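Local coordinates for hypothetical protein (PDB 1U84) that is of unknown function, a small protein built of helices and loops without strands that belongs to the uncharacterised DUF1871 family, at residues Glu45-Leu50 and Lys73-Leu78; Thr49-Ile54 and Ile66-Cys71. All coordinates share one frame; numbering follows the deposited sequence.

Contact 1. Residues Glu45-Leu50 and Lys73-Leu78; sequences EDARTL and KLARRL
Ala47 and Leu50, near the start of helix 47-62, meet Ala75 of helix 68-85. No hydrogen bond crosses here, and the contact is made by apolar atoms. The methyl of Ala75 touches both residues. Its CB is 3.5 Å from the carbonyl oxygen Ala47 O and 3.8 Å from Leu50 CG. The alanines are also the point of closest backbone approach, with Ala47 CA 5.2 Å from Ala75 CA. Two small side chains here are consistent with so near an approach.

Leu50 has CG anti to its backbone N (chi1 178°). Its CD2 lies by the backbone of Ala75, 3.8 Å from Ala75 O, and looser against Leu78 CB. On the other flank, Ala47 CB touches the aliphatic part of Arg76, 3.6 Å from CG. The Arg76 chain then runs extended from CG to NE and carries its guanidinium to the exposed edge.

Asp46 is the N-cap of helix 47-62 and fixes the first turn behind these residues. Its OD2 accepts twice from Thr49. Thr49 N is 2.9 Å from Asp46 OD2 and comes from above the carboxylate plane. Thr49 OG1 meets the anti lone pair of Asp46 OD2 at 2.8 Å. Glu45, just before the cap, makes a salt bridge to Lys82 further along helix 68-85.

The inner side of the contact is buried in the helical bundle. Leu50 reaches Ala40 and Val41 of helix 31-41, while Leu78 packs on Val37 and Val41 of that helix and on Leu13, Trp16 and Ile17 of helix 8-20.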
loop_
_atom_site.group_PDB
_atom_site.type_symbol
_atom_site.label_atom_id
_atom_site.label_comp_id
_atom_site.label_asym_id
_atom_site.label_seq_id
_atom_site.Cartn_x
_atom_site.Cartn_y
_atom_site.Cartn_z
ATOM N N GLU A 45 -2.771 0.584 -12.836
ATOM C CA GLU A 45 -3.684 -0.555 -12.643
ATOM C C GLU A 45 -2.903 -1.870 -12.529
ATOM O O GLU A 45 -3.495 -2.948 -12.483
ATOM C CB GLU A 45 -4.660 -0.679 -13.824
ATOM C CG GLU A 45 -5.412 0.598 -14.251
ATOM C CD GLU A 45 -6.299 1.223 -13.187
ATOM O OE1 GLU A 45 -6.755 0.520 -12.271
ATOM O OE2 GLU A 45 -6.549 2.450 -13.297
ATOM N N ASP A 46 -1.578 -1.758 -12.482
ATOM C CA ASP A 46 -0.690 -2.910 -12.583
ATOM C C ASP A 46 -0.073 -3.264 -11.215
ATOM O O ASP A 46 0.620 -2.431 -10.628
ATOM C CB ASP A 46 0.439 -2.612 -13.563
ATOM C CG ASP A 46 1.395 -3.790 -13.723
ATOM O OD1 ASP A 46 0.976 -4.898 -14.116
ATOM O OD2 ASP A 46 2.580 -3.571 -13.459
ATOM N N ALA A 47 -0.328 -4.481 -10.759
ATOM C CA ALA A 47 0.167 -4.887 -9.450
ATOM C C ALA A 47 1.710 -4.790 -9.389
ATOM O O ALA A 47 2.265 -4.377 -8.350
ATOM C CB ALA A 47 -0.318 -6.261 -9.092
ATOM N N ARG A 48 2.428 -5.206 -10.440
ATOM C CA ARG A 48 3.909 -5.118 -10.395
ATOM C C ARG A 48 4.417 -3.702 -10.175
ATOM O O ARG A 48 5.331 -3.470 -9.378
ATOM C CB ARG A 48 4.570 -5.710 -11.666
ATOM C CG ARG A 48 4.539 -7.223 -11.761
ATOM C CD ARG A 48 4.944 -7.718 -13.177
ATOM N NE ARG A 48 4.619 -9.145 -13.353
ATOM C CZ ARG A 48 5.473 -10.062 -13.792
ATOM N NH1 ARG A 48 6.695 -9.684 -14.126
ATOM N NH2 ARG A 48 5.087 -11.339 -13.925
ATOM N N THR A 49 3.832 -2.765 -10.918
ATOM C CA THR A 49 4.189 -1.360 -10.849
ATOM C C THR A 49 3.911 -0.839 -9.432
ATOM O O THR A 49 4.768 -0.209 -8.815
ATOM C CB THR A 49 3.417 -0.534 -11.900
ATOM O OG1 THR A 49 3.735 -1.032 -13.224
ATOM C CG2 THR A 49 3.808 0.924 -11.808
ATOM N N LEU A 50 2.718 -1.138 -8.923
ATOM C CA LEU A 50 2.338 -0.676 -7.582
ATOM C C LEU A 50 3.232 -1.295 -6.514
ATOM O O LEU A 50 3.629 -0.609 -5.563
ATOM C CB LEU A 50 0.860 -0.963 -7.291
ATOM C CG LEU A 50 0.331 -0.576 -5.904
ATOM C CD1 LEU A 50 0.587 0.889 -5.591
ATOM C CD2 LEU A 50 -1.172 -0.934 -5.787
ATOM N N LYS A 73 1.651 -8.992 -2.953
ATOM C CA LYS A 73 0.365 -9.409 -2.393
ATOM C C LYS A 73 -0.447 -8.198 -1.974
ATOM O O LYS A 73 -1.641 -8.099 -2.274
ATOM C CB LYS A 73 0.518 -10.391 -1.222
ATOM C CG LYS A 73 0.782 -11.809 -1.653
ATOM C CD LYS A 73 0.989 -12.689 -0.412
ATOM C CE LYS A 73 1.508 -14.074 -0.819
ATOM N NZ LYS A 73 1.597 -14.932 0.413
ATOM N N LEU A 74 0.200 -7.249 -1.299
ATOM C CA LEU A 74 -0.513 -6.061 -0.904
ATOM C C LEU A 74 -1.019 -5.312 -2.136
ATOM O O LEU A 74 -2.171 -4.919 -2.183
ATOM C CB LEU A 74 0.347 -5.160 -0.008
ATOM C CG LEU A 74 -0.369 -3.839 0.317
ATOM C CD1 LEU A 74 -1.622 -4.007 1.152
ATOM C CD2 LEU A 74 0.591 -2.896 1.019
ATOM N N ALA A 75 -0.142 -5.102 -3.112
ATOM C CA ALA A 75 -0.565 -4.373 -4.315
ATOM C C ALA A 75 -1.775 -5.035 -4.962
ATOM O O ALA A 75 -2.684 -4.361 -5.403
ATOM C CB ALA A 75 0.583 -4.313 -5.307
ATOM N N ARG A 76 -1.746 -6.364 -5.088
ATOM C CA ARG A 76 -2.894 -7.081 -5.665
ATOM C C ARG A 76 -4.177 -6.850 -4.884
ATOM O O ARG A 76 -5.225 -6.608 -5.469
ATOM C CB ARG A 76 -2.598 -8.588 -5.792
ATOM C CG ARG A 76 -1.623 -8.836 -6.914
ATOM C CD ARG A 76 -1.210 -10.296 -7.108
ATOM N NE ARG A 76 -0.495 -10.421 -8.382
ATOM C CZ ARG A 76 0.322 -11.429 -8.713
ATOM N NH1 ARG A 76 0.595 -12.423 -7.855
ATOM N NH2 ARG A 76 0.887 -11.435 -9.922
ATOM N N ARG A 77 -4.072 -6.873 -3.561
ATOM C CA ARG A 77 -5.259 -6.674 -2.714
ATOM C C ARG A 77 -5.842 -5.268 -2.894
ATOM O O ARG A 77 -7.069 -5.079 -3.024
ATOM C CB ARG A 77 -4.963 -6.944 -1.244
ATOM C CG ARG A 77 -4.489 -8.370 -0.879
ATOM C CD ARG A 77 -5.328 -9.489 -1.532
ATOM N NE ARG A 77 -4.742 -10.827 -1.357
ATOM C CZ ARG A 77 -3.601 -11.248 -1.912
ATOM N NH1 ARG A 77 -2.877 -10.452 -2.671
ATOM N NH2 ARG A 77 -3.174 -12.489 -1.691
ATOM N N LEU A 78 -4.955 -4.275 -2.967
ATOM C CA LEU A 78 -5.402 -2.898 -3.102
ATOM C C LEU A 78 -6.060 -2.656 -4.453
ATOM O O LEU A 78 -7.068 -1.990 -4.538
ATOM C CB LEU A 78 -4.235 -1.913 -2.934
ATOM C CG LEU A 78 -3.541 -1.917 -1.561
ATOM C CD1 LEU A 78 -2.363 -0.940 -1.602
ATOM C CD2 LEU A 78 -4.490 -1.531 -0.394
#

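Contact 2. Residues Thr49-Ile54 and Ile66-Cys71; sequences TLAARI and IPFPHC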
loop_
_atom_site.group_PDB
_atom_site.type_symbol
_atom_site.label_atom_id
_atom_site.label_comp_id
_atom_site.label_asym_id
_atom_site.label_seq_id
_atom_site.Cartn_x
_atom_site.Cartn_y
_atom_site.Cartn_z
ATOM N N THR A 49 3.832 -2.765 -10.918
ATOM C CA THR A 49 4.189 -1.360 -10.849
ATOM C C THR A 49 3.911 -0.839 -9.432
ATOM O O THR A 49 4.768 -0.209 -8.815
ATOM C CB THR A 49 3.417 -0.534 -11.900
ATOM O OG1 THR A 49 3.735 -1.032 -13.224
ATOM C CG2 THR A 49 3.808 0.924 -11.808
ATOM N N LEU A 50 2.718 -1.138 -8.923
ATOM C CA LEU A 50 2.338 -0.676 -7.582
ATOM C C LEU A 50 3.232 -1.295 -6.514
ATOM O O LEU A 50 3.629 -0.609 -5.563
ATOM C CB LEU A 50 0.860 -0.963 -7.291
ATOM C CG LEU A 50 0.331 -0.576 -5.904
ATOM C CD1 LEU A 50 0.587 0.889 -5.591
ATOM C CD2 LEU A 50 -1.172 -0.934 -5.787
ATOM N N ALA A 51 3.525 -2.585 -6.671
ATOM C CA ALA A 51 4.353 -3.296 -5.691
ATOM C C ALA A 51 5.732 -2.643 -5.596
ATOM O O ALA A 51 6.306 -2.507 -4.496
ATOM C CB ALA A 51 4.488 -4.776 -6.054
ATOM N N ALA A 52 6.298 -2.238 -6.744
ATOM C CA ALA A 52 7.603 -1.589 -6.733
ATOM C C ALA A 52 7.539 -0.225 -6.020
ATOM O O ALA A 52 8.448 0.116 -5.273
ATOM C CB ALA A 52 8.142 -1.456 -8.134
ATOM N N ARG A 53 6.430 0.510 -6.195
ATOM C CA ARG A 53 6.259 1.769 -5.453
ATOM C C ARG A 53 6.178 1.515 -3.936
ATOM O O ARG A 53 6.833 2.210 -3.145
ATOM C CB ARG A 53 5.041 2.586 -5.922
ATOM C CG ARG A 53 5.179 3.229 -7.317
ATOM C CD ARG A 53 6.201 4.410 -7.344
ATOM N NE ARG A 53 5.833 5.443 -6.379
ATOM C CZ ARG A 53 6.590 5.814 -5.347
ATOM N NH1 ARG A 53 6.162 6.743 -4.510
ATOM N NH2 ARG A 53 7.791 5.271 -5.158
ATOM N N ILE A 54 5.365 0.533 -3.550
ATOM C CA ILE A 54 5.236 0.125 -2.142
ATOM C C ILE A 54 6.607 -0.190 -1.568
ATOM O O ILE A 54 6.981 0.297 -0.477
ATOM C CB ILE A 54 4.256 -1.069 -1.949
ATOM C CG1 ILE A 54 2.827 -0.609 -2.283
ATOM C CG2 ILE A 54 4.333 -1.597 -0.506
ATOM C CD1 ILE A 54 1.800 -1.754 -2.404
ATOM N N ILE A 66 11.441 -4.509 2.031
ATOM C CA ILE A 66 10.465 -5.563 2.227
ATOM C C ILE A 66 10.557 -6.432 0.970
ATOM O O ILE A 66 10.600 -5.902 -0.147
ATOM C CB ILE A 66 9.024 -5.013 2.431
ATOM C CG1 ILE A 66 8.949 -4.171 3.711
ATOM C CG2 ILE A 66 8.014 -6.129 2.430
ATOM C CD1 ILE A 66 7.602 -3.543 4.010
ATOM N N PRO A 67 10.605 -7.754 1.142
ATOM C CA PRO A 67 10.645 -8.650 -0.026
ATOM C C PRO A 67 9.574 -8.281 -1.052
ATOM O O PRO A 67 8.408 -8.084 -0.686
ATOM C CB PRO A 67 10.340 -9.998 0.578
ATOM C CG PRO A 67 10.991 -9.903 1.931
ATOM C CD PRO A 67 10.599 -8.518 2.397
ATOM N N PHE A 68 9.982 -8.214 -2.314
ATOM C CA PHE A 68 9.060 -7.884 -3.388
ATOM C C PHE A 68 7.750 -8.683 -3.345
ATOM O O PHE A 68 6.676 -8.090 -3.510
ATOM C CB PHE A 68 9.724 -7.973 -4.776
ATOM C CG PHE A 68 8.859 -7.434 -5.889
ATOM C CD1 PHE A 68 8.880 -6.087 -6.194
ATOM C CD2 PHE A 68 7.992 -8.289 -6.594
ATOM C CE1 PHE A 68 8.069 -5.571 -7.219
ATOM C CE2 PHE A 68 7.181 -7.788 -7.605
ATOM C CZ PHE A 68 7.225 -6.423 -7.913
ATOM N N PRO A 69 7.804 -10.023 -3.208
ATOM C CA PRO A 69 6.519 -10.763 -3.230
ATOM C C PRO A 69 5.551 -10.373 -2.099
ATOM O O PRO A 69 4.347 -10.463 -2.283
ATOM C CB PRO A 69 6.946 -12.224 -3.116
ATOM C CG PRO A 69 8.420 -12.230 -3.666
ATOM C CD PRO A 69 8.967 -10.929 -3.120
ATOM N N HIS A 70 6.076 -9.945 -0.949
ATOM C CA HIS A 70 5.215 -9.416 0.123
ATOM C C HIS A 70 4.526 -8.112 -0.361
ATOM O O HIS A 70 3.328 -7.962 -0.171
ATOM C CB HIS A 70 6.018 -9.171 1.414
ATOM C CG HIS A 70 5.168 -9.123 2.637
ATOM N ND1 HIS A 70 4.535 -10.238 3.138
ATOM C CD2 HIS A 70 4.868 -8.109 3.480
ATOM C CE1 HIS A 70 3.869 -9.911 4.228
ATOM N NE2 HIS A 70 4.039 -8.622 4.448
ATOM N N CYS A 71 5.304 -7.182 -0.927
ATOM C CA CYS A 71 4.747 -5.971 -1.577
ATOM C C CYS A 71 3.697 -6.325 -2.637
ATOM O O CYS A 71 2.654 -5.673 -2.714
ATOM C CB CYS A 71 5.855 -5.139 -2.184
ATOM S SG CYS A 71 7.044 -4.577 -0.902
#
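Pro67 O takes the N-H of Cys71, the residue that packs against Ala51, in a 3.2 Å bond to Cys71 N. His70 N adds a weak bond to the same oxygen. These bonds form the first turn of helix 68-85, with Pro67 at its N-cap position. The turn belongs to one of two consecutive helices of the bundle, 68-85 crossing back over 47-62.

Ala51 and Cys71 mark the closest backbone approach, 4.9 Å between Ala51 CA and Cys71 CA. Cys71 CB sits 3.5 Å from Ala51 O. No hydrogen bond joins the two segments.

Phe68 covers the more open side. Its CG is anti to the backbone N (chi1 -171°), and the far end of the ring comes closer to the other helix than its base does. Phe68 CZ is 3.7 Å from Ala51 CB, and Phe68 CE1 lies 3.8 Å from Ala52 N.

Trp20 of helix 8-20 closes the inner side, touching Ile54, Ile66 and Cys71. Gln55 NE2 also donates to Ile66 O, which ties the approach to helix 68-85 to helix 47-62.

Ile54 spans Cys71 with two branches: CD1 lies by the carbonyl oxygen Cys71 O, and CG2 is 4.0 Å from Cys71 SG.

How the contacts relate
From the N terminus, helices 8-20 and 31-41 come first and supply partners to both contacts. Contact 1 starts in the loop just before helix 47-62 and runs into its first turn. Contact 2 begins one turn later, and the two share Thr49 and Leu50. After the connection between the helices, the chain returns through 66-71 and closes contact 2. It closes contact 1 last, at 73-78. The shorter loop thus lies within the longer one, with an overlap at the shared residues. Together they join helices 47-62 and 68-85 where these cross. Between them, Ala75 CB packs 3.7 Å from Ala51 N, and Leu74 CD2 meets Ile54 CD1.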